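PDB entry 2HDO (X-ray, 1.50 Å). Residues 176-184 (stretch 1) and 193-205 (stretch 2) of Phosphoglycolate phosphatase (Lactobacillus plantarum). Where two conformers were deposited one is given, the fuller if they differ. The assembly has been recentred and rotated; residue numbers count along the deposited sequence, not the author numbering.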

# COMPACT_ATOMS: atom_id res chain seq x y z
N VAL A 176 14.60 0.51 -7.72
CA VAL A 176 13.49 -0.15 -8.41
C VAL A 176 12.62 0.94 -9.03
O VAL A 176 12.27 1.91 -8.38
CB VAL A 176 12.66 -0.99 -7.41
CG1 VAL A 176 11.38 -1.55 -8.06
CG2 VAL A 176 13.47 -2.11 -6.81
N ASP A 177 12.25 0.73 -10.30
CA ASP A 177 11.34 1.62 -10.99
C ASP A 177 10.01 1.72 -10.26
O ASP A 177 9.53 0.72 -9.67
CB ASP A 177 11.08 1.13 -12.42
CG ASP A 177 12.21 1.38 -13.36
OD1 ASP A 177 13.22 2.04 -12.96
OD2 ASP A 177 12.09 0.89 -14.52
N PHE A 178 9.37 2.89 -10.31
CA PHE A 178 8.07 3.11 -9.72
C PHE A 178 7.01 3.38 -10.76
O PHE A 178 7.25 4.13 -11.72
CB PHE A 178 8.10 4.28 -8.75
CG PHE A 178 6.90 4.37 -7.87
CD1 PHE A 178 6.81 3.54 -6.77
CD2 PHE A 178 5.87 5.24 -8.12
CE1 PHE A 178 5.73 3.58 -5.96
CE2 PHE A 178 4.78 5.29 -7.28
CZ PHE A 178 4.71 4.46 -6.20
N GLY A 179 5.86 2.74 -10.58
CA GLY A 179 4.67 2.93 -11.40
C GLY A 179 3.57 3.56 -10.53
O GLY A 179 3.09 2.95 -9.56
N LEU A 180 3.17 4.76 -10.91
CA LEU A 180 2.24 5.52 -10.16
C LEU A 180 0.84 5.05 -10.53
O LEU A 180 0.45 5.09 -11.70
CB LEU A 180 2.42 7.00 -10.49
CG LEU A 180 1.48 7.91 -9.69
CD1 LEU A 180 1.85 7.96 -8.25
CD2 LEU A 180 1.47 9.31 -10.27
N ALA A 181 0.09 4.66 -9.50
CA ALA A 181 -1.36 4.39 -9.63
C ALA A 181 -2.13 5.71 -9.46
O ALA A 181 -2.54 6.06 -8.37
CB ALA A 181 -1.78 3.38 -8.60
N VAL A 182 -2.32 6.40 -10.57
CA VAL A 182 -2.87 7.74 -10.57
C VAL A 182 -4.27 7.73 -9.99
O VAL A 182 -4.71 8.71 -9.35
CB VAL A 182 -2.84 8.32 -12.00
CG1 VAL A 182 -3.63 9.63 -12.10
CG2 VAL A 182 -1.39 8.51 -12.44
N TRP A 183 -4.97 6.62 -10.17
CA TRP A 183 -6.35 6.49 -9.71
C TRP A 183 -6.55 6.56 -8.20
O TRP A 183 -7.66 6.77 -7.73
CB TRP A 183 -7.00 5.22 -10.24
CG TRP A 183 -6.38 3.95 -9.75
CD1 TRP A 183 -6.68 3.30 -8.58
CD2 TRP A 183 -5.36 3.19 -10.37
NE1 TRP A 183 -5.91 2.20 -8.43
CE2 TRP A 183 -5.07 2.10 -9.52
CE3 TRP A 183 -4.64 3.32 -11.56
CZ2 TRP A 183 -4.13 1.12 -9.85
CZ3 TRP A 183 -3.69 2.38 -11.86
CH2 TRP A 183 -3.45 1.30 -11.01
N GLY A 184 -5.48 6.36 -7.44
CA GLY A 184 -5.50 6.55 -5.98
C GLY A 184 -5.65 8.03 -5.59
O GLY A 184 -5.95 8.32 -4.45
N LYS A 193 8.86 12.54 -10.11
CA LYS A 193 9.25 11.91 -11.36
C LYS A 193 9.26 10.40 -11.14
O LYS A 193 9.89 9.93 -10.21
CB LYS A 193 10.63 12.38 -11.81
CG LYS A 193 11.04 11.89 -13.21
N VAL A 194 8.57 9.66 -11.99
CA VAL A 194 8.46 8.18 -11.85
C VAL A 194 8.65 7.54 -13.22
O VAL A 194 8.61 8.22 -14.25
CB VAL A 194 7.06 7.79 -11.28
CG1 VAL A 194 6.85 8.36 -9.88
CG2 VAL A 194 5.95 8.27 -12.19
N ALA A 195 8.87 6.24 -13.25
CA ALA A 195 9.11 5.50 -14.48
C ALA A 195 7.89 5.37 -15.38
O ALA A 195 8.01 5.43 -16.61
CB ALA A 195 9.66 4.12 -14.16
N HIS A 196 6.72 5.18 -14.75
CA HIS A 196 5.47 4.99 -15.46
C HIS A 196 4.35 5.59 -14.63
O HIS A 196 4.35 5.56 -13.40
CB HIS A 196 5.18 3.50 -15.69
CG HIS A 196 6.22 2.82 -16.53
ND1 HIS A 196 6.32 3.01 -17.89
CD2 HIS A 196 7.22 1.97 -16.19
CE1 HIS A 196 7.34 2.31 -18.36
NE2 HIS A 196 7.91 1.67 -17.35
N ARG A 197 3.38 6.12 -15.34
CA ARG A 197 2.20 6.66 -14.74
C ARG A 197 1.00 5.94 -15.37
O ARG A 197 0.87 5.85 -16.60
CB ARG A 197 2.13 8.17 -14.93
CG ARG A 197 3.32 8.91 -14.34
CD ARG A 197 3.21 10.45 -14.49
NE ARG A 197 1.83 10.91 -14.38
CZ ARG A 197 1.27 11.53 -13.34
NH1 ARG A 197 1.96 11.87 -12.24
NH2 ARG A 197 -0.01 11.85 -13.42
N PHE A 198 0.15 5.41 -14.52
CA PHE A 198 -1.01 4.64 -14.96
C PHE A 198 -2.29 5.34 -14.54
O PHE A 198 -2.58 5.41 -13.37
CB PHE A 198 -0.99 3.25 -14.36
CG PHE A 198 0.27 2.50 -14.62
CD1 PHE A 198 0.63 2.19 -15.91
CD2 PHE A 198 1.10 2.08 -13.57
CE1 PHE A 198 1.81 1.50 -16.17
CE2 PHE A 198 2.25 1.37 -13.83
CZ PHE A 198 2.60 1.08 -15.12
N GLN A 199 -3.03 5.85 -15.52
CA GLN A 199 -4.26 6.59 -15.28
C GLN A 199 -5.33 5.68 -14.71
O GLN A 199 -6.08 6.08 -13.85
CB GLN A 199 -4.79 7.25 -16.58
CG GLN A 199 -3.98 8.46 -17.02
CD GLN A 199 -3.98 9.61 -16.00
OE1 GLN A 199 -5.04 10.01 -15.47
NE2 GLN A 199 -2.79 10.16 -15.73
N LYS A 200 -5.40 4.46 -15.22
CA LYS A 200 -6.32 3.46 -14.71
C LYS A 200 -5.66 2.08 -14.72
O LYS A 200 -4.66 1.88 -15.42
CB LYS A 200 -7.60 3.43 -15.52
CG LYS A 200 -7.37 3.17 -16.96
N PRO A 201 -6.19 1.15 -13.93
CA PRO A 201 -5.50 -0.13 -13.75
C PRO A 201 -5.13 -0.90 -15.00
O PRO A 201 -4.02 -1.45 -15.09
CB PRO A 201 -6.44 -0.92 -12.88
CG PRO A 201 -7.18 0.12 -12.10
CD PRO A 201 -7.37 1.27 -13.05
N LEU A 202 -6.04 -0.94 -15.97
CA LEU A 202 -5.78 -1.69 -17.20
C LEU A 202 -4.63 -1.13 -18.07
O LEU A 202 -4.06 -1.82 -18.92
CB LEU A 202 -7.08 -1.88 -17.99
CG LEU A 202 -8.07 -2.78 -17.24
CD1 LEU A 202 -9.45 -2.73 -17.89
CD2 LEU A 202 -7.53 -4.22 -17.18
N ASP A 203 -4.24 0.11 -17.81
CA ASP A 203 -3.10 0.71 -18.50
C ASP A 203 -1.79 0.00 -18.19
O ASP A 203 -0.85 0.10 -18.97
CB ASP A 203 -2.95 2.18 -18.12
CG ASP A 203 -4.14 3.04 -18.55
OD1 ASP A 203 -4.92 2.62 -19.45
OD2 ASP A 203 -4.25 4.15 -18.00
N ILE A 204 -1.72 -0.68 -17.05
CA ILE A 204 -0.55 -1.51 -16.71
C ILE A 204 -0.31 -2.56 -17.81
O ILE A 204 0.83 -2.87 -18.13
CB ILE A 204 -0.72 -2.16 -15.33
CG1 ILE A 204 -0.82 -1.04 -14.28
CG2 ILE A 204 0.45 -3.14 -15.05
CD1 ILE A 204 -1.19 -1.45 -12.83
N LEU A 205 -1.38 -3.07 -18.44
CA LEU A 205 -1.20 -4.06 -19.50
C LEU A 205 -0.42 -3.54 -20.68
O LEU A 205 0.15 -4.35 -21.44
CB LEU A 205 -2.54 -4.63 -19.98
CG LEU A 205 -3.41 -5.27 -18.90
CD1 LEU A 205 -4.77 -5.67 -19.49
CD2 LEU A 205 -2.69 -6.45 -18.31
O HOH W 1 10.75 5.32 -10.93

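What holds the two backbones together? Strands 177-181 and 196-198 run parallel, their directions 20° apart, and the bonds come from alternate residues: Phe178, Leu180 and, just past the strand, Val182. Phe178 O accepts from His196 N at 3.3 Å, Leu180 N donates to His196 O at 2.9 Å, Leu180 O accepts from Phe198 N at 2.9 Å, and Val182 N donates to Phe198 O at 3.0 Å. Thus Leu180 straddles His196 and Phe198, while Arg197, its partner in register, offers no backbone bond to it. At the upstream end the ladder loosens: Ala195 N makes a weak bond to Phe178 O at 3.1 Å, and a water accepts from both Phe178 N (2.9 Å) and, weakly, Ala195 N (3.1 Å).

Why does Phe198 lie against a glycine? Its m rotamer (chi1 -54°) carries the ring over the backbone of the neighbouring strand, where Phe198 CE2 comes within 3.8 Å of Gly179 CA. An ideal CB on Gly179 would sit 2.7 Å from that same CE2, a clash, so the bare backbone makes room for the ring. Gly179 CA also lies 3.3 Å from His196 O, a CA-H...O contact.

How does a charged arginine pack among aliphatic side chains? Leu180 and Arg197 point to the same face of the sheet. Arg197, in the conformer given, starts m and t, then bends at chi3 (35°), and its flat guanidinium offers a face to Leu180 CD2 and Val182 CG2. Leu180 CD2 lies 3.3 Å from Arg197 NH1, and Val182 CG2 lies 3.7 Å from Arg197 NH2. These are van der Waals contacts; both nitrogens find hydrogen bonds elsewhere in the structure. Val194 adds to the apolar packing, with its CG2 4.1 Å from Leu180 CB and its CG1 3.7 Å from Phe178 CD2.

What does the Trp183 indole gain from its p rotamer? With chi1 at 64° and chi2 at 86°, the ring reaches across the turn that follows strand 196-198, and Trp183 has the largest area covered by the other stretch. Pro201 CG stands 3.8 Å from the centroid of the Trp183 six-membered ring, only 7° off its normal, a CH-pi contact in which the C-H of Pro201 CG sits over the electron-rich face. Ile204 CD1 meets the ring's edge, 4.0 Å from Trp183 CH2. The turn is steadied by Lys200 N, which donates to Asp203 OD2 at 3.0 Å.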